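Local coordinates for translation initiation factor eIF2B subunit epsilon (Schizosaccharomyces pombe, PDB 5B04), which forms part of the decameric eIF2B complex, which catalyses the exchange of GDP for GTP on the gamma subunit of the initiation factor eIF2, at residues I[155-161]-I[261-267]; I[379-385]-I[396-402]. Residue numbers count along the deposited sequence, not the author numbering.

Interaction 1 (I[155-161]-I[261-267]); sequences MTMVVRE and IHCHVAK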
ATOM      1  N   MET I 155     -31.776  35.692  41.638  1.00 74.88           N
ATOM      2  CA  MET I 155     -32.061  35.267  40.273  1.00 78.46           C
ATOM      3  C   MET I 155     -30.806  35.121  39.409  1.00 74.28           C
ATOM      4  O   MET I 155     -29.870  35.914  39.510  1.00 77.97           O
ATOM      5  CB  MET I 155     -33.042  36.252  39.625  1.00 84.87           C
ATOM      6  CG  MET I 155     -33.242  36.082  38.127  1.00 77.30           C
ATOM      7  SD  MET I 155     -34.489  37.207  37.463  1.00 84.89           S
ATOM      8  CE  MET I 155     -33.528  38.694  37.198  1.00 52.77           C
ATOM      9  N   THR I 156     -30.796  34.086  38.573  1.00 70.17           N
ATOM     10  CA  THR I 156     -29.727  33.879  37.603  1.00 71.15           C
ATOM     11  C   THR I 156     -30.222  34.190  36.194  1.00 64.47           C
ATOM     12  O   THR I 156     -31.158  33.560  35.702  1.00 59.32           O
ATOM     13  CB  THR I 156     -29.192  32.435  37.643  1.00 70.78           C
ATOM     14  OG1 THR I 156     -28.534  32.201  38.895  1.00 87.97           O
ATOM     15  CG2 THR I 156     -28.207  32.200  36.509  1.00 73.37           C
ATOM     16  N   MET I 157     -29.590  35.165  35.549  1.00 63.65           N
ATOM     17  CA  MET I 157     -29.993  35.581  34.210  1.00 63.72           C
ATOM     18  C   MET I 157     -29.228  34.829  33.126  1.00 64.21           C
ATOM     19  O   MET I 157     -28.018  34.995  32.979  1.00 67.96           O
ATOM     20  CB  MET I 157     -29.793  37.088  34.038  1.00 63.31           C
ATOM     21  CG  MET I 157     -30.660  37.937  34.951  1.00 62.67           C
ATOM     22  SD  MET I 157     -30.443  39.707  34.676  1.00 72.73           S
ATOM     23  CE  MET I 157     -28.774  39.943  35.279  1.00 45.44           C
ATOM     24  N   VAL I 158     -29.943  34.003  32.369  1.00 54.12           N
ATOM     25  CA  VAL I 158     -29.346  33.269  31.259  1.00 59.47           C
ATOM     26  C   VAL I 158     -29.213  34.163  30.031  1.00 59.72           C
ATOM     27  O   VAL I 158     -30.204  34.696  29.530  1.00 69.51           O
ATOM     28  CB  VAL I 158     -30.172  32.022  30.890  1.00 57.88           C
ATOM     29  CG1 VAL I 158     -29.671  31.415  29.586  1.00 45.33           C
ATOM     30  CG2 VAL I 158     -30.130  31.002  32.015  1.00 50.23           C
ATOM     31  N   VAL I 159     -27.984  34.328  29.553  1.00 39.63           N
ATOM     32  CA  VAL I 159     -27.725  35.157  28.383  1.00 57.68           C
ATOM     33  C   VAL I 159     -26.912  34.398  27.340  1.00 64.31           C
ATOM     34  O   VAL I 159     -26.349  33.341  27.628  1.00 53.65           O
ATOM     35  CB  VAL I 159     -26.982  36.451  28.763  1.00 57.44           C
ATOM     36  CG1 VAL I 159     -27.873  37.347  29.610  1.00 58.12           C
ATOM     37  CG2 VAL I 159     -25.690  36.125  29.495  1.00 53.44           C
ATOM     38  N   ARG I 160     -26.854  34.942  26.130  1.00 61.41           N
ATOM     39  CA  ARG I 160     -26.144  34.294  25.035  1.00 59.36           C
ATOM     40  C   ARG I 160     -25.005  35.163  24.515  1.00 60.58           C
ATOM     41  O   ARG I 160     -25.198  36.339  24.205  1.00 65.35           O
ATOM     42  CB  ARG I 160     -27.108  33.962  23.894  1.00 65.86           C
ATOM     43  CG  ARG I 160     -26.482  33.156  22.768  1.00 59.01           C
ATOM     44  CD  ARG I 160     -25.906  31.855  23.295  1.00 61.58           C
ATOM     45  NE  ARG I 160     -25.539  30.929  22.227  1.00 64.98           N
ATOM     46  CZ  ARG I 160     -24.338  30.877  21.660  1.00 59.78           C
ATOM     47  NH1 ARG I 160     -23.380  31.706  22.052  1.00 64.51           N
ATOM     48  NH2 ARG I 160     -24.097  29.996  20.701  1.00 62.87           N
ATOM     49  N   GLU I 161     -23.817  34.576  24.423  1.00 61.14           N
ATOM     50  CA  GLU I 161     -22.658  35.280  23.892  1.00 69.04           C
ATOM     51  C   GLU I 161     -22.829  35.512  22.395  1.00 61.17           C
ATOM     52  O   GLU I 161     -23.145  34.586  21.649  1.00 55.97           O
ATOM     53  CB  GLU I 161     -21.376  34.491  24.169  1.00 61.44           C
ATOM     54  CG  GLU I 161     -20.099  35.291  23.986  1.00 62.26           C
ATOM     55  CD  GLU I 161     -18.855  34.458  24.227  1.00 80.55           C
ATOM     56  OE1 GLU I 161     -18.689  33.425  23.545  1.00100.11           O
ATOM     57  OE2 GLU I 161     -18.046  34.834  25.101  1.00 68.72           O
ATOM     58  N   ILE I 261     -27.705  39.428  42.273  1.00 85.86           N
ATOM     59  CA  ILE I 261     -28.206  39.030  40.968  1.00 78.62           C
ATOM     60  C   ILE I 261     -27.052  38.414  40.176  1.00 86.60           C
ATOM     61  O   ILE I 261     -25.901  38.832  40.317  1.00 89.49           O
ATOM     62  CB  ILE I 261     -28.835  40.230  40.215  1.00 71.51           C
ATOM     63  CG1 ILE I 261     -29.721  39.747  39.072  1.00 79.96           C
ATOM     64  CG2 ILE I 261     -27.781  41.206  39.734  1.00 93.16           C
ATOM     65  CD1 ILE I 261     -30.898  38.968  39.553  1.00 87.44           C
ATOM     66  N   HIS I 262     -27.348  37.404  39.364  1.00 84.64           N
ATOM     67  CA  HIS I 262     -26.288  36.656  38.693  1.00 77.09           C
ATOM     68  C   HIS I 262     -26.540  36.424  37.207  1.00 72.93           C
ATOM     69  O   HIS I 262     -27.681  36.432  36.745  1.00 67.64           O
ATOM     70  CB  HIS I 262     -26.079  35.307  39.386  1.00 83.99           C
ATOM     71  CG  HIS I 262     -25.326  35.402  40.676  1.00 87.07           C
ATOM     72  ND1 HIS I 262     -23.953  35.510  40.727  1.00 78.94           N
ATOM     73  CD2 HIS I 262     -25.753  35.408  41.961  1.00 87.63           C
ATOM     74  CE1 HIS I 262     -23.566  35.577  41.989  1.00 86.21           C
ATOM     75  NE2 HIS I 262     -24.638  35.517  42.758  1.00100.39           N
ATOM     76  N   CYS I 263     -25.453  36.213  36.471  1.00 80.27           N
ATOM     77  CA  CYS I 263     -25.517  35.942  35.041  1.00 71.69           C
ATOM     78  C   CYS I 263     -24.899  34.594  34.693  1.00 62.84           C
ATOM     79  O   CYS I 263     -23.895  34.190  35.281  1.00 68.31           O
ATOM     80  CB  CYS I 263     -24.802  37.040  34.250  1.00 42.81           C
ATOM     81  SG  CYS I 263     -25.724  38.575  34.068  1.00102.32           S
ATOM     82  N   HIS I 264     -25.506  33.904  33.736  1.00 57.67           N
ATOM     83  CA  HIS I 264     -24.894  32.724  33.144  1.00 70.83           C
ATOM     84  C   HIS I 264     -24.713  32.947  31.651  1.00 68.00           C
ATOM     85  O   HIS I 264     -25.687  33.012  30.901  1.00 69.39           O
ATOM     86  CB  HIS I 264     -25.735  31.472  33.389  1.00 77.17           C
ATOM     87  CG  HIS I 264     -25.189  30.246  32.725  1.00 76.10           C
ATOM     88  ND1 HIS I 264     -24.368  29.350  33.375  1.00 69.70           N
ATOM     89  CD2 HIS I 264     -25.336  29.774  31.464  1.00 72.90           C
ATOM     90  CE1 HIS I 264     -24.039  28.376  32.545  1.00 80.69           C
ATOM     91  NE2 HIS I 264     -24.612  28.609  31.379  1.00 70.87           N
ATOM     92  N   VAL I 265     -23.462  33.069  31.223  1.00 65.43           N
ATOM     93  CA  VAL I 265     -23.166  33.299  29.817  1.00 57.53           C
ATOM     94  C   VAL I 265     -23.020  31.983  29.065  1.00 56.88           C
ATOM     95  O   VAL I 265     -22.026  31.274  29.222  1.00 71.18           O
ATOM     96  CB  VAL I 265     -21.885  34.132  29.638  1.00 52.77           C
ATOM     97  CG1 VAL I 265     -21.576  34.319  28.161  1.00 68.78           C
ATOM     98  CG2 VAL I 265     -22.029  35.478  30.330  1.00 49.45           C
ATOM     99  N   ALA I 266     -24.024  31.656  28.258  1.00 57.28           N
ATOM    100  CA  ALA I 266     -23.963  30.479  27.405  1.00 63.89           C
ATOM    101  C   ALA I 266     -23.117  30.782  26.177  1.00 64.65           C
ATOM    102  O   ALA I 266     -23.388  31.737  25.448  1.00 58.64           O
ATOM    103  CB  ALA I 266     -25.360  30.034  27.000  1.00 47.30           C
ATOM    104  N   LYS I 267     -22.109  29.966  25.954  1.00 70.38           N
ATOM    105  CA  LYS I 267     -21.197  30.143  24.862  1.00 68.88           C
ATOM    106  C   LYS I 267     -21.477  29.192  23.724  1.00 61.08           C
ATOM    107  O   LYS I 267     -20.686  29.069  22.816  1.00 77.16           O
ATOM    108  CB  LYS I 267     -19.785  29.955  25.363  1.00 74.97           C
ATOM    109  CG  LYS I 267     -19.169  31.233  25.889  1.00 90.62           C
ATOM    110  CD  LYS I 267     -18.396  31.028  27.171  1.00 92.33           C
ATOM    111  CE  LYS I 267     -17.859  32.351  27.668  1.00 90.43           C
ATOM    112  NZ  LYS I 267     -16.609  32.709  26.959  1.00 98.99           N
TER

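Interaction 2 (I[379-385]-I[396-402]); sequences IGKAILA and IEDGAIV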
ATOM      1  N   ILE I 379     -44.534  37.977  -4.781  1.00 75.01           N
ATOM      2  CA  ILE I 379     -44.739  38.083  -3.340  1.00 58.21           C
ATOM      3  C   ILE I 379     -43.409  38.050  -2.596  1.00 62.19           C
ATOM      4  O   ILE I 379     -42.571  37.186  -2.848  1.00 80.26           O
ATOM      5  CB  ILE I 379     -45.650  36.953  -2.829  1.00 58.84           C
ATOM      6  CG1 ILE I 379     -46.964  36.949  -3.613  1.00 73.32           C
ATOM      7  CG2 ILE I 379     -45.909  37.104  -1.339  1.00 60.79           C
ATOM      8  CD1 ILE I 379     -47.902  35.837  -3.235  1.00 72.06           C
ATOM      9  N   GLY I 380     -43.215  38.994  -1.680  1.00 53.84           N
ATOM     10  CA  GLY I 380     -41.953  39.099  -0.970  1.00 53.04           C
ATOM     11  C   GLY I 380     -42.021  39.725   0.409  1.00 58.12           C
ATOM     12  O   GLY I 380     -42.621  40.785   0.587  1.00 91.04           O
ATOM     13  N   LYS I 381     -41.386  39.066   1.378  1.00 49.76           N
ATOM     14  CA  LYS I 381     -41.318  39.542   2.760  1.00 58.25           C
ATOM     15  C   LYS I 381     -42.688  39.893   3.322  1.00 74.22           C
ATOM     16  O   LYS I 381     -42.908  41.004   3.807  1.00 73.15           O
ATOM     17  CB  LYS I 381     -40.385  40.752   2.866  1.00 66.07           C
ATOM     18  CG  LYS I 381     -38.981  40.409   3.339  1.00 85.78           C
ATOM     19  CD  LYS I 381     -39.017  39.668   4.668  1.00 79.97           C
ATOM     20  CE  LYS I 381     -37.618  39.364   5.179  1.00 89.24           C
ATOM     21  NZ  LYS I 381     -36.866  40.604   5.519  1.00 81.96           N
ATOM     22  N   ALA I 382     -43.607  38.938   3.255  1.00 71.35           N
ATOM     23  CA  ALA I 382     -44.960  39.150   3.741  1.00 57.21           C
ATOM     24  C   ALA I 382     -45.492  37.905   4.436  1.00 61.11           C
ATOM     25  O   ALA I 382     -45.099  36.785   4.111  1.00 62.58           O
ATOM     26  CB  ALA I 382     -45.874  39.550   2.597  1.00 57.25           C
ATOM     27  N   ILE I 383     -46.387  38.106   5.396  1.00 64.67           N
ATOM     28  CA  ILE I 383     -47.020  36.990   6.084  1.00 61.17           C
ATOM     29  C   ILE I 383     -48.458  36.818   5.615  1.00 54.72           C
ATOM     30  O   ILE I 383     -49.260  37.749   5.673  1.00 61.66           O
ATOM     31  CB  ILE I 383     -46.999  37.176   7.611  1.00 60.80           C
ATOM     32  CG1 ILE I 383     -45.557  37.286   8.111  1.00 58.76           C
ATOM     33  CG2 ILE I 383     -47.714  36.023   8.297  1.00 66.95           C
ATOM     34  CD1 ILE I 383     -45.435  37.334   9.618  1.00 56.68           C
ATOM     35  N   LEU I 384     -48.770  35.619   5.137  1.00 49.91           N
ATOM     36  CA  LEU I 384     -50.111  35.295   4.670  1.00 49.21           C
ATOM     37  C   LEU I 384     -50.709  34.206   5.553  1.00 58.59           C
ATOM     38  O   LEU I 384     -50.366  33.031   5.416  1.00 64.64           O
ATOM     39  CB  LEU I 384     -50.089  34.843   3.206  1.00 52.43           C
ATOM     40  CG  LEU I 384     -49.960  35.877   2.078  1.00 57.60           C
ATOM     41  CD1 LEU I 384     -48.678  36.698   2.171  1.00 51.69           C
ATOM     42  CD2 LEU I 384     -50.050  35.188   0.724  1.00 44.65           C
ATOM     43  N   ALA I 385     -51.599  34.597   6.459  1.00 64.00           N
ATOM     44  CA  ALA I 385     -52.176  33.660   7.418  1.00 59.37           C
ATOM     45  C   ALA I 385     -53.080  32.630   6.743  1.00 58.48           C
ATOM     46  O   ALA I 385     -53.189  32.596   5.518  1.00 56.67           O
ATOM     47  CB  ALA I 385     -52.940  34.411   8.492  1.00 61.33           C
ATOM     48  N   ILE I 396     -47.480  41.581  -3.715  1.00 70.03           N
ATOM     49  CA  ILE I 396     -47.454  41.764  -2.271  1.00 61.90           C
ATOM     50  C   ILE I 396     -46.033  42.094  -1.834  1.00 69.81           C
ATOM     51  O   ILE I 396     -45.106  41.319  -2.068  1.00 79.67           O
ATOM     52  CB  ILE I 396     -47.957  40.516  -1.534  1.00 59.05           C
ATOM     53  CG1 ILE I 396     -49.298  40.069  -2.119  1.00 54.16           C
ATOM     54  CG2 ILE I 396     -48.085  40.792  -0.048  1.00 51.08           C
ATOM     55  CD1 ILE I 396     -49.923  38.906  -1.388  1.00 76.64           C
ATOM     56  N   GLU I 397     -45.866  43.247  -1.195  1.00 56.29           N
ATOM     57  CA  GLU I 397     -44.539  43.804  -0.974  1.00 70.23           C
ATOM     58  C   GLU I 397     -44.091  43.723   0.486  1.00 77.57           C
ATOM     59  O   GLU I 397     -44.816  43.215   1.340  1.00 74.53           O
ATOM     60  CB  GLU I 397     -44.514  45.247  -1.476  1.00 82.05           C
ATOM     61  CG  GLU I 397     -45.018  45.375  -2.911  1.00 87.18           C
ATOM     62  CD  GLU I 397     -44.988  46.796  -3.434  1.00 99.23           C
ATOM     63  OE1 GLU I 397     -44.823  47.731  -2.624  1.00 82.57           O
ATOM     64  OE2 GLU I 397     -45.133  46.978  -4.662  1.00 97.87           O
ATOM     65  N   ASP I 398     -42.889  44.224   0.760  1.00 82.86           N
ATOM     66  CA  ASP I 398     -42.236  44.027   2.053  1.00 71.35           C
ATOM     67  C   ASP I 398     -42.998  44.640   3.226  1.00 82.88           C
ATOM     68  O   ASP I 398     -43.416  45.797   3.178  1.00 87.11           O
ATOM     69  CB  ASP I 398     -40.816  44.600   2.017  1.00 89.14           C
ATOM     70  CG  ASP I 398     -39.972  43.997   0.911  1.00 96.62           C
ATOM     71  OD1 ASP I 398     -40.329  42.909   0.413  1.00 88.39           O
ATOM     72  OD2 ASP I 398     -38.948  44.610   0.542  1.00 97.23           O
ATOM     73  N   GLY I 399     -43.167  43.849   4.283  1.00 84.91           N
ATOM     74  CA  GLY I 399     -43.822  44.310   5.493  1.00 78.60           C
ATOM     75  C   GLY I 399     -45.298  43.968   5.541  1.00 74.50           C
ATOM     76  O   GLY I 399     -45.935  44.085   6.588  1.00 61.41           O
ATOM     77  N   ALA I 400     -45.839  43.538   4.405  1.00 63.33           N
ATOM     78  CA  ALA I 400     -47.262  43.243   4.292  1.00 57.33           C
ATOM     79  C   ALA I 400     -47.689  42.114   5.220  1.00 62.56           C
ATOM     80  O   ALA I 400     -47.042  41.070   5.291  1.00 74.43           O
ATOM     81  CB  ALA I 400     -47.616  42.900   2.856  1.00 54.10           C
ATOM     82  N   ILE I 401     -48.785  42.335   5.937  1.00 67.42           N
ATOM     83  CA  ILE I 401     -49.344  41.314   6.811  1.00 64.26           C
ATOM     84  C   ILE I 401     -50.800  41.058   6.449  1.00 63.09           C
ATOM     85  O   ILE I 401     -51.677  41.873   6.735  1.00 75.13           O
ATOM     86  CB  ILE I 401     -49.246  41.713   8.290  1.00 55.51           C
ATOM     87  CG1 ILE I 401     -47.790  41.975   8.673  1.00 53.18           C
ATOM     88  CG2 ILE I 401     -49.840  40.628   9.173  1.00 53.65           C
ATOM     89  CD1 ILE I 401     -47.617  42.459  10.089  1.00 67.22           C
ATOM     90  N   VAL I 402     -51.047  39.920   5.810  1.00 61.07           N
ATOM     91  CA  VAL I 402     -52.386  39.562   5.373  1.00 51.03           C
ATOM     92  C   VAL I 402     -53.009  38.555   6.335  1.00 57.75           C
ATOM     93  O   VAL I 402     -52.722  37.360   6.267  1.00 56.29           O
ATOM     94  CB  VAL I 402     -52.369  38.978   3.950  1.00 58.92           C
ATOM     95  CG1 VAL I 402     -53.779  38.704   3.473  1.00 63.07           C
ATOM     96  CG2 VAL I 402     -51.658  39.930   3.000  1.00 61.91           C
TER

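Interaction 1 (I[155-161]-I[261-267])
Strand 155-161 and the parallel strand 261-266, with K267 just beyond its end, meet here within the mixed central sheet of the N-terminal nucleotidyltransferase-like domain. Six main-chain hydrogen bonds join them, and the partners follow the parallel rule that one residue bonds to both flanks of its opposite number: H264 N gives to M157 O (2.8 Å) and H264 O takes from V159 N (3.0 Å). H262 and A266 do likewise. On one face, M157 CE lies 3.6 Å from C263 SG and V159 CG2 is 3.8 Å from V265 CG2; F177 of strand 175-179 packs on M157, V159 and C263. T156, V158, H262 and H264 point to the other face, where helix 137-147 packs. At the C-terminal end K267 NZ pairs with E161 OE2 (3.2 Å); that carboxylate also forms salt bridges with R215 of the same chain and R230 of the gamma subunit. On its other edge, 155-161 runs antiparallel to strand 212-226. Helices packed against such a mixed sheet are characteristic of the GT-A-like nucleotidyltransferase fold.

Interaction 2 (I[379-385]-I[396-402])
Successive coils of a left-handed beta-helix stack in parallel, with main-chain bonds running from coil to coil, as 396-402 illustrates alongside 379-385. I396 opens the segment by accepting a bond from G380 N to its O (3.0 Å), while its CG2 packs 3.7 Å from A382 CB. From E397 to A400 the chain makes a type II turn, closed by A400 N to E397 O (3.2 Å). G399 suits this corner, since a CB would jam against the preceding carbonyl; its N bonds to K381 O at 2.9 Å. The turn shifts the register by one residue, so A400 O now receives I383 N (3.0 Å). After I401, V402 N gives to I383 O (2.8 Å) and V402 O takes A385 N (3.0 Å). L384 and V402 face inward with I396, meeting I390 and V388 of the intervening chain. Outside, helix 277-288 lies against I383 and I401, and on the far edge of 379-385 the preceding coil bonds through D363 and F366.

Overall arrangement
Read from the N terminus, the chain shows two ways of building with parallel strands. Interaction 1 closes a long loop: 99 residues, including strands 175-179 and 212-226 and helix 243-252, intervene before 261-267 returns beside 155-161, so distant parts of sequence are gathered into one sheet. Helix 277-288 then leads towards the left-handed beta-helix domain. There interaction 2 closes a loop of only ten residues, joining one coil to the next. The two loops follow in series, neither nesting nor crossing. Their centres lie 36 Å apart on opposite sides of the chain's centre, with nearest atoms about 21 Å apart, so each ties together its own domain.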